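Local coordinates for 4-amino-4-deoxy-L-arabinose transferase or related glycosyltransferases of PMT family (Cupriavidus metallidurans, PDB 5EZM), which probably transfers 4-amino-4-deoxy-L-arabinose to lipid A, as a zinc-binding membrane glycosyltransferase of the GT-C fold, at residues A[76-79]-A[84-87]; A[92-97]-A[248-253]; A[65-70]-A[493-498]. One frame throughout, in Å; residues are numbered along the deposited sequence.

Interaction 1 (A[76-79]-A[84-87])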
loop_
_atom_site.group_PDB
_atom_site.type_symbol
_atom_site.label_atom_id
_atom_site.label_comp_id
_atom_site.label_asym_id
_atom_site.label_seq_id
_atom_site.Cartn_x
_atom_site.Cartn_y
_atom_site.Cartn_z
ATOM N N VAL A 76 -6.437 -13.509 -16.216
ATOM C CA VAL A 76 -5.571 -12.931 -17.236
ATOM C C VAL A 76 -6.019 -11.523 -17.617
ATOM O O VAL A 76 -5.235 -10.575 -17.560
ATOM C CB VAL A 76 -5.502 -13.843 -18.481
ATOM C CG1 VAL A 76 -4.610 -13.223 -19.546
ATOM C CG2 VAL A 76 -5.012 -15.229 -18.094
ATOM N N THR A 77 -7.281 -11.372 -18.012
ATOM C CA THR A 77 -7.814 -10.086 -18.453
ATOM C C THR A 77 -8.371 -9.355 -17.238
ATOM O O THR A 77 -9.495 -9.617 -16.799
ATOM C CB THR A 77 -8.877 -10.287 -19.527
ATOM O OG1 THR A 77 -8.363 -11.159 -20.544
ATOM C CG2 THR A 77 -9.261 -8.953 -20.160
ATOM N N ILE A 78 -7.575 -8.433 -16.689
ATOM C CA ILE A 78 -7.995 -7.658 -15.529
ATOM C C ILE A 78 -9.146 -6.737 -15.916
ATOM O O ILE A 78 -9.126 -6.094 -16.974
ATOM C CB ILE A 78 -6.807 -6.858 -14.967
ATOM C CG1 ILE A 78 -5.677 -7.797 -14.553
ATOM C CG2 ILE A 78 -7.237 -6.003 -13.789
ATOM C CD1 ILE A 78 -4.404 -7.072 -14.166
ATOM N N ARG A 79 -10.164 -6.673 -15.060
ATOM C CA ARG A 79 -11.325 -5.832 -15.306
ATOM C C ARG A 79 -11.698 -5.054 -14.054
ATOM O O ARG A 79 -11.584 -5.560 -12.932
ATOM C CB ARG A 79 -12.521 -6.659 -15.786
ATOM C CG ARG A 79 -12.360 -7.180 -17.202
ATOM C CD ARG A 79 -13.651 -7.765 -17.745
ATOM N NE ARG A 79 -13.464 -8.283 -19.096
ATOM C CZ ARG A 79 -13.678 -7.577 -20.200
ATOM N NH1 ARG A 79 -14.098 -6.321 -20.115
ATOM N NH2 ARG A 79 -13.475 -8.125 -21.390
ATOM N N LYS A 84 -12.098 -3.365 -19.080
ATOM C CA LYS A 84 -10.679 -3.697 -19.102
ATOM C C LYS A 84 -9.872 -2.643 -18.358
ATOM O O LYS A 84 -10.042 -1.439 -18.577
ATOM C CB LYS A 84 -10.180 -3.817 -20.542
ATOM C CG LYS A 84 -10.767 -4.980 -21.319
ATOM C CD LYS A 84 -10.180 -5.046 -22.716
ATOM C CE LYS A 84 -10.679 -6.266 -23.466
ATOM N NZ LYS A 84 -9.959 -6.459 -24.759
ATOM N N TYR A 85 -9.000 -3.105 -17.466
ATOM C CA TYR A 85 -8.129 -2.244 -16.671
ATOM C C TYR A 85 -6.704 -2.737 -16.891
ATOM O O TYR A 85 -6.291 -3.738 -16.301
ATOM C CB TYR A 85 -8.521 -2.281 -15.198
ATOM C CG TYR A 85 -7.809 -1.265 -14.335
ATOM C CD1 TYR A 85 -8.116 0.087 -14.425
ATOM C CD2 TYR A 85 -6.840 -1.659 -13.421
ATOM C CE1 TYR A 85 -7.470 1.022 -13.632
ATOM C CE2 TYR A 85 -6.190 -0.730 -12.623
ATOM C CZ TYR A 85 -6.510 0.608 -12.734
ATOM O OH TYR A 85 -5.868 1.538 -11.945
ATOM N N PHE A 86 -5.961 -2.043 -17.751
ATOM C CA PHE A 86 -4.603 -2.428 -18.115
ATOM C C PHE A 86 -3.560 -1.467 -17.552
ATOM O O PHE A 86 -2.484 -1.306 -18.133
ATOM C CB PHE A 86 -4.465 -2.524 -19.633
ATOM C CG PHE A 86 -5.282 -3.621 -20.251
ATOM C CD1 PHE A 86 -5.694 -4.709 -19.496
ATOM C CD2 PHE A 86 -5.635 -3.567 -21.592
ATOM C CE1 PHE A 86 -6.447 -5.727 -20.068
ATOM C CE2 PHE A 86 -6.384 -4.581 -22.173
ATOM C CZ PHE A 86 -6.794 -5.661 -21.409
ATOM N N GLU A 87 -3.857 -0.820 -16.424
ATOM C CA GLU A 87 -2.910 0.113 -15.830
ATOM C C GLU A 87 -1.973 -0.546 -14.820
ATOM O O GLU A 87 -0.994 0.088 -14.413
ATOM C CB GLU A 87 -3.653 1.295 -15.167
ATOM C CG GLU A 87 -4.794 1.905 -16.012
ATOM C CD GLU A 87 -4.570 3.366 -16.468
ATOM O OE1 GLU A 87 -3.535 3.985 -16.145
ATOM O OE2 GLU A 87 -5.453 3.911 -17.167
#

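Interaction 2 (A[92-97]-A[248-253])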
loop_
_atom_site.group_PDB
_atom_site.type_symbol
_atom_site.label_atom_id
_atom_site.label_comp_id
_atom_site.label_asym_id
_atom_site.label_seq_id
_atom_site.Cartn_x
_atom_site.Cartn_y
_atom_site.Cartn_z
ATOM N N HIS A 92 -0.822 -8.740 -7.311
ATOM C CA HIS A 92 -1.590 -8.314 -6.145
ATOM C C HIS A 92 -3.012 -8.857 -6.204
ATOM O O HIS A 92 -3.547 -9.349 -5.200
ATOM C CB HIS A 92 -1.594 -6.786 -6.057
ATOM C CG HIS A 92 -2.379 -6.242 -4.903
ATOM N ND1 HIS A 92 -1.783 -5.787 -3.746
ATOM C CD2 HIS A 92 -3.712 -6.070 -4.732
ATOM C CE1 HIS A 92 -2.714 -5.362 -2.911
ATOM N NE2 HIS A 92 -3.894 -5.524 -3.484
ATOM N N MET A 93 -3.629 -8.803 -7.387
ATOM C CA MET A 93 -4.986 -9.317 -7.530
ATOM C C MET A 93 -5.023 -10.831 -7.381
ATOM O O MET A 93 -5.952 -11.370 -6.775
ATOM C CB MET A 93 -5.574 -8.885 -8.873
ATOM C CG MET A 93 -6.072 -7.446 -8.873
ATOM S SD MET A 93 -4.746 -6.220 -8.812
ATOM C CE MET A 93 -4.300 -6.121 -10.544
ATOM N N TRP A 94 -4.025 -11.534 -7.923
ATOM C CA TRP A 94 -3.948 -12.979 -7.732
ATOM C C TRP A 94 -3.947 -13.332 -6.250
ATOM O O TRP A 94 -4.720 -14.192 -5.798
ATOM C CB TRP A 94 -2.696 -13.532 -8.412
ATOM C CG TRP A 94 -2.747 -13.497 -9.899
ATOM C CD1 TRP A 94 -3.845 -13.264 -10.679
ATOM C CD2 TRP A 94 -1.651 -13.704 -10.797
ATOM N NE1 TRP A 94 -3.498 -13.315 -12.011
ATOM C CE2 TRP A 94 -2.158 -13.583 -12.110
ATOM C CE3 TRP A 94 -0.291 -13.982 -10.620
ATOM C CZ2 TRP A 94 -1.351 -13.728 -13.237
ATOM C CZ3 TRP A 94 0.510 -14.126 -11.745
ATOM C CH2 TRP A 94 -0.024 -13.997 -13.035
ATOM N N VAL A 95 -3.092 -12.662 -5.473
ATOM C CA VAL A 95 -3.012 -12.946 -4.042
ATOM C C VAL A 95 -4.341 -12.638 -3.367
ATOM O O VAL A 95 -4.876 -13.456 -2.607
ATOM C CB VAL A 95 -1.856 -12.160 -3.399
ATOM C CG1 VAL A 95 -1.813 -12.422 -1.902
ATOM C CG2 VAL A 95 -0.532 -12.536 -4.053
ATOM N N THR A 96 -4.904 -11.458 -3.651
ATOM C CA THR A 96 -6.173 -11.090 -3.033
ATOM C C THR A 96 -7.262 -12.097 -3.374
ATOM O O THR A 96 -8.112 -12.405 -2.532
ATOM C CB THR A 96 -6.595 -9.683 -3.467
ATOM O OG1 THR A 96 -5.545 -8.747 -3.183
ATOM C CG2 THR A 96 -7.860 -9.257 -2.723
ATOM N N VAL A 97 -7.242 -12.637 -4.594
ATOM C CA VAL A 97 -8.280 -13.576 -5.007
ATOM C C VAL A 97 -8.119 -14.904 -4.282
ATOM O O VAL A 97 -9.109 -15.531 -3.883
ATOM C CB VAL A 97 -8.275 -13.760 -6.536
ATOM C CG1 VAL A 97 -9.085 -14.981 -6.923
ATOM C CG2 VAL A 97 -8.850 -12.532 -7.215
ATOM N N VAL A 248 6.835 -13.848 -18.262
ATOM C CA VAL A 248 6.357 -13.851 -19.649
ATOM C C VAL A 248 4.963 -14.449 -19.812
ATOM O O VAL A 248 4.143 -13.849 -20.526
ATOM C CB VAL A 248 7.396 -14.531 -20.561
ATOM C CG1 VAL A 248 6.786 -14.831 -21.918
ATOM C CG2 VAL A 248 8.613 -13.640 -20.717
ATOM N N PRO A 249 4.626 -15.606 -19.213
ATOM C CA PRO A 249 3.331 -16.239 -19.543
ATOM C C PRO A 249 2.112 -15.327 -19.450
ATOM O O PRO A 249 1.284 -15.322 -20.372
ATOM C CB PRO A 249 3.259 -17.395 -18.539
ATOM C CG PRO A 249 4.664 -17.766 -18.324
ATOM C CD PRO A 249 5.418 -16.465 -18.313
ATOM N N TRP A 250 1.975 -14.543 -18.378
ATOM C CA TRP A 250 0.807 -13.673 -18.288
ATOM C C TRP A 250 0.843 -12.585 -19.351
ATOM O O TRP A 250 -0.194 -12.245 -19.931
ATOM C CB TRP A 250 0.691 -13.045 -16.901
ATOM C CG TRP A 250 -0.431 -12.042 -16.834
ATOM C CD1 TRP A 250 -1.763 -12.307 -16.676
ATOM C CD2 TRP A 250 -0.319 -10.618 -16.942
ATOM N NE1 TRP A 250 -2.484 -11.136 -16.670
ATOM C CE2 TRP A 250 -1.621 -10.085 -16.832
ATOM C CE3 TRP A 250 0.755 -9.741 -17.115
ATOM C CZ2 TRP A 250 -1.875 -8.718 -16.888
ATOM C CZ3 TRP A 250 0.501 -8.383 -17.171
ATOM C CH2 TRP A 250 -0.803 -7.886 -17.058
ATOM N N PHE A 251 2.024 -12.022 -19.617
ATOM C CA PHE A 251 2.111 -10.962 -20.615
ATOM C C PHE A 251 1.767 -11.487 -22.002
ATOM O O PHE A 251 1.055 -10.825 -22.768
ATOM C CB PHE A 251 3.502 -10.331 -20.586
ATOM C CG PHE A 251 3.703 -9.374 -19.443
ATOM C CD1 PHE A 251 3.489 -8.016 -19.613
ATOM C CD2 PHE A 251 4.080 -9.835 -18.192
ATOM C CE1 PHE A 251 3.661 -7.134 -18.558
ATOM C CE2 PHE A 251 4.254 -8.956 -17.134
ATOM C CZ PHE A 251 4.044 -7.606 -17.318
ATOM N N TYR A 252 2.243 -12.687 -22.333
ATOM C CA TYR A 252 1.874 -13.298 -23.604
ATOM C C TYR A 252 0.378 -13.570 -23.665
ATOM O O TYR A 252 -0.268 -13.292 -24.679
ATOM C CB TYR A 252 2.662 -14.588 -23.824
ATOM C CG TYR A 252 2.269 -15.322 -25.087
ATOM C CD1 TYR A 252 2.802 -14.959 -26.315
ATOM C CD2 TYR A 252 1.363 -16.375 -25.051
ATOM C CE1 TYR A 252 2.447 -15.623 -27.473
ATOM C CE2 TYR A 252 0.999 -17.045 -26.205
ATOM C CZ TYR A 252 1.546 -16.666 -27.413
ATOM O OH TYR A 252 1.193 -17.328 -28.569
ATOM N N LEU A 253 -0.192 -14.113 -22.587
ATOM C CA LEU A 253 -1.611 -14.452 -22.605
ATOM C C LEU A 253 -2.474 -13.208 -22.786
ATOM O O LEU A 253 -3.355 -13.168 -23.654
ATOM C CB LEU A 253 -1.988 -15.196 -21.324
ATOM C CG LEU A 253 -1.477 -16.636 -21.235
ATOM C CD1 LEU A 253 -1.732 -17.210 -19.853
ATOM C CD2 LEU A 253 -2.126 -17.497 -22.303
#

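Interaction 3 (A[65-70]-A[493-498])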
loop_
_atom_site.group_PDB
_atom_site.type_symbol
_atom_site.label_atom_id
_atom_site.label_comp_id
_atom_site.label_asym_id
_atom_site.label_seq_id
_atom_site.Cartn_x
_atom_site.Cartn_y
_atom_site.Cartn_z
ATOM N N ILE A 65 -11.566 -4.910 -8.167
ATOM C CA ILE A 65 -10.944 -5.657 -9.257
ATOM C C ILE A 65 -10.751 -7.109 -8.845
ATOM O O ILE A 65 -11.119 -8.040 -9.572
ATOM C CB ILE A 65 -9.612 -5.005 -9.665
ATOM C CG1 ILE A 65 -9.867 -3.675 -10.375
ATOM C CG2 ILE A 65 -8.819 -5.940 -10.555
ATOM C CD1 ILE A 65 -8.615 -2.881 -10.663
ATOM N N SER A 66 -10.194 -7.320 -7.652
ATOM C CA SER A 66 -10.001 -8.683 -7.172
ATOM C C SER A 66 -11.331 -9.404 -7.002
ATOM O O SER A 66 -11.428 -10.604 -7.278
ATOM C CB SER A 66 -9.218 -8.670 -5.865
ATOM O OG SER A 66 -7.898 -8.214 -6.091
ATOM N N ARG A 67 -12.369 -8.693 -6.555
ATOM C CA ARG A 67 -13.683 -9.319 -6.454
ATOM C C ARG A 67 -14.165 -9.805 -7.817
ATOM O O ARG A 67 -14.639 -10.937 -7.953
ATOM C CB ARG A 67 -14.699 -8.351 -5.850
ATOM C CG ARG A 67 -16.062 -8.992 -5.607
ATOM C CD ARG A 67 -17.143 -7.960 -5.324
ATOM N NE ARG A 67 -17.509 -7.203 -6.517
ATOM C CZ ARG A 67 -18.382 -7.624 -7.425
ATOM N NH1 ARG A 67 -18.661 -6.870 -8.479
ATOM N NH2 ARG A 67 -18.975 -8.801 -7.282
ATOM N N GLU A 68 -14.048 -8.956 -8.842
ATOM C CA GLU A 68 -14.538 -9.325 -10.166
ATOM C C GLU A 68 -13.744 -10.486 -10.741
ATOM O O GLU A 68 -14.316 -11.385 -11.370
ATOM C CB GLU A 68 -14.488 -8.116 -11.099
ATOM C CG GLU A 68 -15.522 -7.054 -10.759
ATOM C CD GLU A 68 -15.394 -5.815 -11.616
ATOM O OE1 GLU A 68 -15.159 -5.949 -12.838
ATOM O OE2 GLU A 68 -15.523 -4.704 -11.064
ATOM N N MET A 69 -12.425 -10.484 -10.539
ATOM C CA MET A 69 -11.621 -11.629 -10.953
ATOM C C MET A 69 -12.078 -12.893 -10.234
ATOM O O MET A 69 -12.204 -13.959 -10.848
ATOM C CB MET A 69 -10.145 -11.347 -10.679
ATOM C CG MET A 69 -9.192 -12.425 -11.150
ATOM S SD MET A 69 -7.471 -11.966 -10.864
ATOM C CE MET A 69 -7.309 -10.499 -11.874
ATOM N N PHE A 70 -12.365 -12.771 -8.935
ATOM C CA PHE A 70 -12.829 -13.899 -8.135
ATOM C C PHE A 70 -14.157 -14.441 -8.650
ATOM O O PHE A 70 -14.363 -15.658 -8.702
ATOM C CB PHE A 70 -12.946 -13.448 -6.679
ATOM C CG PHE A 70 -13.570 -14.454 -5.757
ATOM C CD1 PHE A 70 -13.043 -15.727 -5.629
ATOM C CD2 PHE A 70 -14.657 -14.103 -4.975
ATOM C CE1 PHE A 70 -13.608 -16.643 -4.760
ATOM C CE2 PHE A 70 -15.225 -15.011 -4.105
ATOM C CZ PHE A 70 -14.699 -16.284 -3.996
ATOM N N LEU A 493 -18.328 1.986 -3.233
ATOM C CA LEU A 493 -19.719 1.543 -3.171
ATOM C C LEU A 493 -20.005 0.315 -4.033
ATOM O O LEU A 493 -20.723 -0.581 -3.552
ATOM C CB LEU A 493 -20.655 2.698 -3.548
ATOM C CG LEU A 493 -22.153 2.392 -3.450
ATOM C CD1 LEU A 493 -22.542 2.101 -2.013
ATOM C CD2 LEU A 493 -22.974 3.539 -4.001
ATOM N N PRO A 494 -19.513 0.201 -5.275
ATOM C CA PRO A 494 -19.773 -1.041 -6.025
ATOM C C PRO A 494 -19.253 -2.287 -5.330
ATOM O O PRO A 494 -19.902 -3.338 -5.403
ATOM C CB PRO A 494 -19.076 -0.797 -7.374
ATOM C CG PRO A 494 -18.223 0.401 -7.180
ATOM C CD PRO A 494 -18.874 1.218 -6.125
ATOM N N PHE A 495 -18.108 -2.203 -4.642
ATOM C CA PHE A 495 -17.618 -3.355 -3.890
ATOM C C PHE A 495 -18.608 -3.756 -2.807
ATOM O O PHE A 495 -18.951 -4.935 -2.672
ATOM C CB PHE A 495 -16.253 -3.054 -3.269
ATOM C CG PHE A 495 -15.740 -4.153 -2.368
ATOM C CD1 PHE A 495 -15.074 -5.250 -2.897
ATOM C CD2 PHE A 495 -15.923 -4.091 -0.994
ATOM C CE1 PHE A 495 -14.599 -6.262 -2.069
ATOM C CE2 PHE A 495 -15.450 -5.097 -0.160
ATOM C CZ PHE A 495 -14.788 -6.183 -0.697
ATOM N N TYR A 496 -19.070 -2.783 -2.018
ATOM C CA TYR A 496 -20.000 -3.100 -0.938
ATOM C C TYR A 496 -21.342 -3.582 -1.469
ATOM O O TYR A 496 -22.043 -4.332 -0.781
ATOM C CB TYR A 496 -20.180 -1.892 -0.023
ATOM C CG TYR A 496 -19.014 -1.702 0.910
ATOM C CD1 TYR A 496 -18.857 -2.517 2.023
ATOM C CD2 TYR A 496 -18.058 -0.720 0.675
ATOM C CE1 TYR A 496 -17.787 -2.359 2.879
ATOM C CE2 TYR A 496 -16.980 -0.553 1.531
ATOM C CZ TYR A 496 -16.853 -1.379 2.629
ATOM O OH TYR A 496 -15.790 -1.224 3.484
ATOM N N LEU A 497 -21.713 -3.181 -2.686
ATOM C CA LEU A 497 -22.943 -3.678 -3.287
ATOM C C LEU A 497 -22.769 -5.025 -3.974
ATOM O O LEU A 497 -23.776 -5.647 -4.333
ATOM C CB LEU A 497 -23.486 -2.660 -4.293
ATOM C CG LEU A 497 -24.061 -1.386 -3.680
ATOM C CD1 LEU A 497 -24.403 -0.385 -4.764
ATOM C CD2 LEU A 497 -25.282 -1.709 -2.837
ATOM N N ARG A 498 -21.531 -5.491 -4.147
ATOM C CA ARG A 498 -21.233 -6.665 -4.966
ATOM C C ARG A 498 -21.865 -6.512 -6.347
ATOM O O ARG A 498 -22.514 -7.421 -6.871
ATOM C CB ARG A 498 -21.701 -7.955 -4.283
ATOM C CG ARG A 498 -21.434 -8.036 -2.783
ATOM C CD ARG A 498 -19.963 -8.230 -2.482
ATOM N NE ARG A 498 -19.726 -8.712 -1.121
ATOM C CZ ARG A 498 -19.327 -7.948 -0.106
ATOM N NH1 ARG A 498 -19.117 -6.650 -0.291
ATOM N NH2 ARG A 498 -19.131 -8.481 1.094
#

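Interaction 1 (A[76-79]-A[84-87])
Ile78 and Tyr85 carry the backbone link between 76-79 and 84-87: Tyr85 N donates to Ile78 O over 3.0 Å (171° at the hydrogen). The same oxygen also receives a CA-H...O contact from Lys84 CA at 3.6 Å. Next to this bond, toward the turn, Arg79 and Lys84 form an antiparallel non-hydrogen-bonded pair that closes a small beta hairpin.

Among the apolar contacts, Ile78 CG2 lies at the edge of the Tyr85 ring and 4.2 Å from Tyr85 CB; its place anti to the backbone N turns it to the Tyr85 side. Thr77 CG2 comes to the edge of the Phe86 ring, 4.3 Å from Phe86 CE1.

Among the charged chains, Arg79 and Lys84 run side by side in the same direction, with Lys84 CG over one guanidinium face, 3.8 Å from Arg79 NH1. The contact is through Lys84 methylenes; each charge has an acid of its own, Glu517 for Arg79 and Glu260 for Lys84, which probably offsets the like charges.

Ile78 and Tyr85 rest on Ile65 of helix 58-72, Val76 on helix 236-257, and Phe86 against Phe261, while Glu87 leads on toward helix 91-103 as a zinc ligand with His268 and His270.

Interaction 2 (A[92-97]-A[248-253])
Trp94 and Trp250 face each other with CA atoms 11.6 Å apart, the nearest such pair across 92-97 and 248-253, so the segments meet through long side chains. Both are helical throughout and continue beyond their ends. Segment 248-253 has a kink where the N atoms of Pro249 and Trp250 lack bonds to the preceding turn; the proline, with no N-H, accounts for the first of these gaps. In 92-97, His92 O takes both Thr96 N and Thr96 OG1, which arrive from opposite faces of its carbonyl plane.

Helix 236-257 largely coincides with a predicted transmembrane span. Helix 91-103 belongs to the long connection between the first two such spans, so the indole pair joins that connection to the membrane core of this GT-C glycosyltransferase. Trp94 also touches a bound lipid.

The pair is an offset edge-to-face stack: the six-membered ring of Trp94 directs its edge at the face of the Trp250 five-membered ring, with centroids 5.5 Å apart and planes at 84°. Trp94 CZ2 makes the closest touch, 3.7 Å from Trp250 CD1, and Trp94 CH2 reaches Trp250 CB at 4.0 Å. CG of Trp250 is anti to its backbone N (chi1 174°), which sends the indole out from its helix toward Trp94. Each indole N-H is bound by a carbonyl, Trp94 NE1 by Trp75 O and Trp250 NE1 by Val76 O.

Interaction 3 (A[65-70]-A[493-498])
Phe495 O, the carbonyl oxygen of a residue whose ring meets Arg67, is gripped by two donors of Arg498: the backbone N at 3.0 Å and the side-chain NH1 at 2.9 Å, which come from opposite faces of the carbonyl plane. The NH1 bond is fairly straight (156°) and lies close to the plane of the guanidinium, which helps to hold that group's orientation. Arg498, the first residue beyond helix 493-497, has the positive phi of a Schellman motif, and its side chain folds back on the last turn; NH1 also lies over the rim of one face of the Phe495 ring.

Arg67 comes from helix 58-72. With its CG anti to the backbone N and a bend at chi3 (72°), it carries its flat end over to this helix terminus. One face of the guanidinium receives Arg498 C, displaced toward the rim and 3.8 Å from Arg67 NH2, so the arginine lies against the main chain of Arg498. The aliphatic part fills in beside it: Arg67 CD is 4.0 Å from Arg498 CD and 4.2 Å from Phe495 CD1, approaching that ring obliquely. The two guanidinium planes are only 25° from parallel, but NE of Arg67 stays 6.0 Å from NE of Arg498.

Replacing Arg67 with an alanine would probably open a gap beside Phe495 and the Arg498 backbone and leave Glu64, the salt-bridge partner of Arg67 NE, without its mate.

The contact between 65-70 and 493-498 therefore rests on van der Waals touch between arginine chains, a ring and a helix end closed by a Schellman motif; with the charge of Arg67 answered by Glu64 within its own helix, the proximity of two cations here is likely to be tolerable.

Overall arrangement
The three contacts cluster, with centres about 10 Å (interactions 1 and 2), 14 Å (1 and 3) and 18 Å (2 and 3) apart. Along the chain, 65-70 comes first, then the hairpin contact of interaction 1, then 92-97, whose partner 248-253 follows some 150 residues later; 493-498 comes last, so interaction 3 spans both others. Helix 58-72 carries 65-70 and touches both strands of the hairpin as well as 92-97, where Ile65 packs on Met93, and Ser66 on Met93 and Thr96. Ile78 also touches Trp250. Together they join the zinc-bearing loop and its flanking helices to a membrane helix on one hand and to the C-terminal domain on the other.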